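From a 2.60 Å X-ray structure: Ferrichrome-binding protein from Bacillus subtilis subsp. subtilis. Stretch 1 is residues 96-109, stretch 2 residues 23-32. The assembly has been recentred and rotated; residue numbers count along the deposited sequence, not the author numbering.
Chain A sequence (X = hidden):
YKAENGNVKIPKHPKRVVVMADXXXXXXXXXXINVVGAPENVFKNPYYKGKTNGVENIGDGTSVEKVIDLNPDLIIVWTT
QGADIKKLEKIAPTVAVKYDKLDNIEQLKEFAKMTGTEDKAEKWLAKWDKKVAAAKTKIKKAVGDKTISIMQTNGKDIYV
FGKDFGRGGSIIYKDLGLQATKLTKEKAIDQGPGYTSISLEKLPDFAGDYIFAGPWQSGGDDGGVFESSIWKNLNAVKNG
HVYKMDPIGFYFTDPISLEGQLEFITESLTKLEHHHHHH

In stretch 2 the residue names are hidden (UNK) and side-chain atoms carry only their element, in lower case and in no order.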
# COMPACT_ATOMS: atom_id res chain seq x y z
N ALA A 96 -0.31 1.19 -21.10
CA ALA A 96 0.91 1.08 -20.33
C ALA A 96 0.88 2.19 -19.29
O ALA A 96 0.50 3.34 -19.57
CB ALA A 96 2.12 1.22 -21.24
N VAL A 97 1.28 1.84 -18.08
CA VAL A 97 1.29 2.77 -16.98
C VAL A 97 2.65 2.80 -16.29
O VAL A 97 3.03 1.86 -15.60
CB VAL A 97 0.19 2.42 -15.95
CG1 VAL A 97 -1.16 2.90 -16.45
CG2 VAL A 97 0.14 0.91 -15.73
N LYS A 98 3.38 3.89 -16.52
CA LYS A 98 4.69 4.07 -15.93
C LYS A 98 4.49 4.05 -14.41
O LYS A 98 3.75 4.87 -13.87
CB LYS A 98 5.29 5.41 -16.37
CG LYS A 98 5.23 5.65 -17.88
CD LYS A 98 6.12 6.82 -18.31
CE LYS A 98 7.59 6.42 -18.36
NZ LYS A 98 8.11 5.89 -17.06
N TYR A 99 5.13 3.11 -13.74
CA TYR A 99 5.00 2.98 -12.30
C TYR A 99 5.48 4.19 -11.49
O TYR A 99 6.54 4.76 -11.76
CB TYR A 99 5.75 1.73 -11.82
CG TYR A 99 5.83 1.64 -10.32
CD1 TYR A 99 6.91 2.19 -9.61
CD2 TYR A 99 4.82 1.01 -9.59
CE1 TYR A 99 6.98 2.10 -8.22
CE2 TYR A 99 4.88 0.92 -8.20
CZ TYR A 99 5.96 1.45 -7.53
OH TYR A 99 6.04 1.31 -6.17
N ASP A 100 4.68 4.56 -10.50
CA ASP A 100 4.98 5.69 -9.61
C ASP A 100 5.03 7.02 -10.36
O ASP A 100 5.59 8.00 -9.87
CB ASP A 100 6.30 5.44 -8.86
CG ASP A 100 6.19 5.75 -7.37
OD1 ASP A 100 6.22 6.95 -6.99
OD2 ASP A 100 6.08 4.79 -6.57
N LYS A 101 4.45 7.05 -11.55
CA LYS A 101 4.43 8.29 -12.32
C LYS A 101 3.40 9.21 -11.65
O LYS A 101 3.73 10.32 -11.25
CB LYS A 101 4.03 8.00 -13.79
CG LYS A 101 4.65 8.96 -14.83
CD LYS A 101 3.92 10.30 -14.94
CE LYS A 101 2.66 10.18 -15.80
NZ LYS A 101 2.95 9.77 -17.21
N LEU A 102 2.16 8.73 -11.51
CA LEU A 102 1.10 9.52 -10.88
C LEU A 102 1.16 9.45 -9.36
O LEU A 102 1.61 8.46 -8.79
CB LEU A 102 -0.28 9.06 -11.36
CG LEU A 102 -0.66 9.28 -12.82
CD1 LEU A 102 -0.40 10.73 -13.22
CD2 LEU A 102 0.15 8.34 -13.70
N ASP A 103 0.70 10.52 -8.71
CA ASP A 103 0.70 10.61 -7.26
C ASP A 103 0.16 9.34 -6.61
O ASP A 103 0.93 8.49 -6.16
CB ASP A 103 -0.14 11.81 -6.80
CG ASP A 103 -0.30 11.87 -5.28
OD1 ASP A 103 0.72 11.99 -4.57
OD2 ASP A 103 -1.44 11.80 -4.80
N ASN A 104 -1.16 9.21 -6.58
CA ASN A 104 -1.81 8.06 -5.97
C ASN A 104 -3.32 8.26 -6.03
O ASN A 104 -4.07 7.36 -6.39
CB ASN A 104 -1.35 7.91 -4.52
CG ASN A 104 -1.95 6.70 -3.84
OD1 ASN A 104 -2.27 5.72 -4.50
ND2 ASN A 104 -2.09 6.76 -2.53
N ILE A 105 -3.76 9.46 -5.64
CA ILE A 105 -5.16 9.81 -5.70
C ILE A 105 -5.35 10.31 -7.12
O ILE A 105 -6.47 10.38 -7.62
CB ILE A 105 -5.51 10.93 -4.69
CG1 ILE A 105 -5.58 10.36 -3.27
CG2 ILE A 105 -6.84 11.57 -5.06
CD1 ILE A 105 -5.55 11.40 -2.15
N GLU A 106 -4.24 10.67 -7.76
CA GLU A 106 -4.26 11.16 -9.14
C GLU A 106 -4.40 9.94 -10.06
O GLU A 106 -5.13 9.98 -11.05
CB GLU A 106 -2.96 11.91 -9.47
CG GLU A 106 -2.57 13.01 -8.46
CD GLU A 106 -3.57 14.17 -8.34
OE1 GLU A 106 -3.43 14.96 -7.37
OE2 GLU A 106 -4.48 14.31 -9.20
N GLN A 107 -3.70 8.86 -9.70
CA GLN A 107 -3.72 7.60 -10.44
C GLN A 107 -5.14 7.05 -10.53
O GLN A 107 -5.47 6.32 -11.46
CB GLN A 107 -2.82 6.57 -9.75
CG GLN A 107 -2.63 5.26 -10.50
CD GLN A 107 -2.04 5.45 -11.88
OE1 GLN A 107 -2.73 5.88 -12.80
NE2 GLN A 107 -0.77 5.12 -12.04
N LEU A 108 -5.97 7.40 -9.55
CA LEU A 108 -7.37 6.96 -9.50
C LEU A 108 -8.23 7.83 -10.42
O LEU A 108 -9.23 7.37 -10.99
CB LEU A 108 -7.92 7.07 -8.07
CG LEU A 108 -9.45 6.93 -7.92
CD1 LEU A 108 -9.88 5.54 -8.32
CD2 LEU A 108 -9.85 7.22 -6.49
N LYS A 109 -7.85 9.09 -10.55
CA LYS A 109 -8.58 10.01 -11.39
C LYS A 109 -8.15 9.80 -12.84
O LYS A 109 -8.87 10.19 -13.75
CB LYS A 109 -8.35 11.45 -10.92
CG LYS A 109 -8.68 11.66 -9.44
CD LYS A 109 -9.51 12.92 -9.18
CE LYS A 109 -8.71 14.20 -9.37
NZ LYS A 109 -9.57 15.42 -9.21
N UNK A 23 -0.75 -4.03 -8.41
CA UNK A 23 -1.00 -2.81 -7.67
C UNK A 23 -2.14 -1.89 -8.11
O UNK A 23 -2.40 -0.89 -7.44
N UNK A 24 -2.81 -2.22 -9.21
CA UNK A 24 -3.92 -1.40 -9.70
C UNK A 24 -5.29 -2.07 -9.60
O UNK A 24 -6.32 -1.41 -9.75
c UNK A 24 -1.01 1.70 -10.39
c UNK A 24 -2.13 0.88 -10.30
c UNK A 24 -0.20 1.59 -11.51
c UNK A 24 -2.45 -0.05 -11.30
c UNK A 24 -3.67 -0.94 -11.15
c UNK A 24 -0.51 0.68 -12.53
o UNK A 24 0.92 2.39 -11.60
c UNK A 24 -1.63 -0.13 -12.41
N UNK A 25 -5.30 -3.38 -9.34
CA UNK A 25 -6.56 -4.13 -9.22
C UNK A 25 -7.60 -3.40 -8.38
O UNK A 25 -8.75 -3.23 -8.81
c UNK A 25 -10.06 -7.47 -7.81
c UNK A 25 -8.38 -6.80 -9.38
o UNK A 25 -11.27 -8.05 -7.49
c UNK A 25 -8.06 -6.37 -7.06
c UNK A 25 -6.31 -5.53 -8.64
c UNK A 25 -7.59 -6.27 -8.35
c UNK A 25 -9.27 -6.95 -6.78
c UNK A 25 -9.61 -7.40 -9.12
N UNK A 26 -7.20 -2.98 -7.17
CA UNK A 26 -8.11 -2.26 -6.29
C UNK A 26 -8.68 -0.96 -6.85
O UNK A 26 -9.74 -0.51 -6.41
N UNK A 27 -7.98 -0.35 -7.82
CA UNK A 27 -8.44 0.89 -8.44
C UNK A 27 -9.68 0.67 -9.30
O UNK A 27 -10.66 1.42 -9.22
c UNK A 27 -4.14 2.03 -7.40
c UNK A 27 -4.19 3.38 -7.12
c UNK A 27 -5.15 1.45 -8.13
o UNK A 27 -3.17 3.95 -6.38
c UNK A 27 -6.22 2.19 -8.59
c UNK A 27 -7.35 1.52 -9.34
c UNK A 27 -6.26 3.54 -8.30
c UNK A 27 -5.25 4.14 -7.56
N UNK A 28 -9.63 -0.36 -10.14
CA UNK A 28 -10.71 -0.69 -11.04
C UNK A 28 -11.87 -1.25 -10.22
O UNK A 28 -13.04 -1.05 -10.56
c UNK A 28 -9.11 -0.07 -15.37
c UNK A 28 -8.02 -0.73 -12.93
c UNK A 28 -9.35 -1.05 -13.17
c UNK A 28 -9.88 -0.72 -14.41
c UNK A 28 -7.24 -0.09 -13.89
c UNK A 28 -10.21 -1.68 -12.10
c UNK A 28 -7.79 0.24 -15.11
N UNK A 29 -11.56 -1.95 -9.13
CA UNK A 29 -12.60 -2.50 -8.27
C UNK A 29 -13.38 -1.32 -7.70
O UNK A 29 -14.61 -1.31 -7.75
n UNK A 29 -16.18 -5.85 -7.31
c UNK A 29 -11.98 -3.34 -7.14
c UNK A 29 -15.16 -5.26 -6.39
c UNK A 29 -13.00 -4.08 -6.29
c UNK A 29 -13.86 -4.99 -7.12
N UNK A 30 -12.68 -0.32 -7.18
CA UNK A 30 -13.38 0.84 -6.63
C UNK A 30 -14.27 1.49 -7.70
O UNK A 30 -15.44 1.77 -7.45
c UNK A 30 -12.40 1.91 -6.09
o UNK A 30 -11.58 1.32 -5.08
c UNK A 30 -13.17 3.07 -5.46
N UNK A 31 -13.73 1.70 -8.90
CA UNK A 31 -14.49 2.31 -9.98
C UNK A 31 -15.66 1.43 -10.45
O UNK A 31 -16.63 1.92 -11.04
c UNK A 31 -12.79 4.69 -9.92
c UNK A 31 -13.56 2.64 -11.16
c UNK A 31 -12.76 3.95 -11.22
c UNK A 31 -11.33 3.61 -11.63
N UNK A 32 -15.58 0.12 -10.17
CA UNK A 32 -16.65 -0.78 -10.58
C UNK A 32 -16.42 -1.52 -11.89
O UNK A 32 -17.27 -2.29 -12.33

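Position 23 has backbone atoms alone, with no side-chain atom beyond CA, and is therefore glycine, G23; it lies on the Y99 side of the contact, its CA 9.5 Å from Y99 CA. Position 24 carries one carbon followed by a six-carbon ring bearing an oxygen, which identifies a tyrosine, Y24; the ring reaches in among V97, Y99 and Q107. V97 CG2 meets the ring at its edge, 3.3 Å from Y24 CE2, while the hydroxyl OH of Y24 lies 3.2 Å from Q107 NE2 and 4.2 Å from Y99 CA, close to the start of the type II turn from K98 to K101.

Position 25 has the same composition, a carbon and a six-membered ring with one oxygen, but touches nothing of stretch 1. It is also a tyrosine, Y25, buried against other parts of the protein. Position 26 again lacks side-chain atoms and is glycine, G26.

At position 27 the atoms once more describe one carbon and an oxygen-bearing ring, here directed toward stretch 1, and the residue is tyrosine, Y27. Q107 CG sits over one face of the ring, whereas L108 CA approaches its edge, 3.8 Å from Y27 CD2. The ring carries its oxygen as far as N104, where Y27 OH comes within 2.7 Å of N104 OD1 as modelled.

Position 28 shows one carbon and a six-carbon ring without oxygen, hence phenylalanine, F28; its CA-to-CB bond points away from stretch 1, and no contact is made. Position 29 has four carbons in a row ending in nitrogen, the pattern of lysine, and K29 is exposed and out of reach.

Position 30 has one carbon carrying an oxygen and a second carbon, which makes it threonine, T30. Its OG1 donates to G26 O at 2.9 Å, a bond back to the preceding turn of its own helix. Position 31 has four carbons forked at the second, as in leucine, and L31 CD1 packs 3.4 Å from L108 CD1. Position 32 has no side chain; its positive phi, just past the helix end, would jam a CB against the preceding carbonyl O, so glycine, G32, fits.

The contact buries 426 Å² and is built chiefly from side chains of one helix and the residue leading into it. Y24, Y27 and L31 follow one another at intervals of three and four residues, so all three point toward stretch 1. Y24 meets V97 and Q107, Y27 spans from L108 to N104, and L31 extends the apolar packing along L108.

Stretch 2 (23-32) GYYGYFKTLG
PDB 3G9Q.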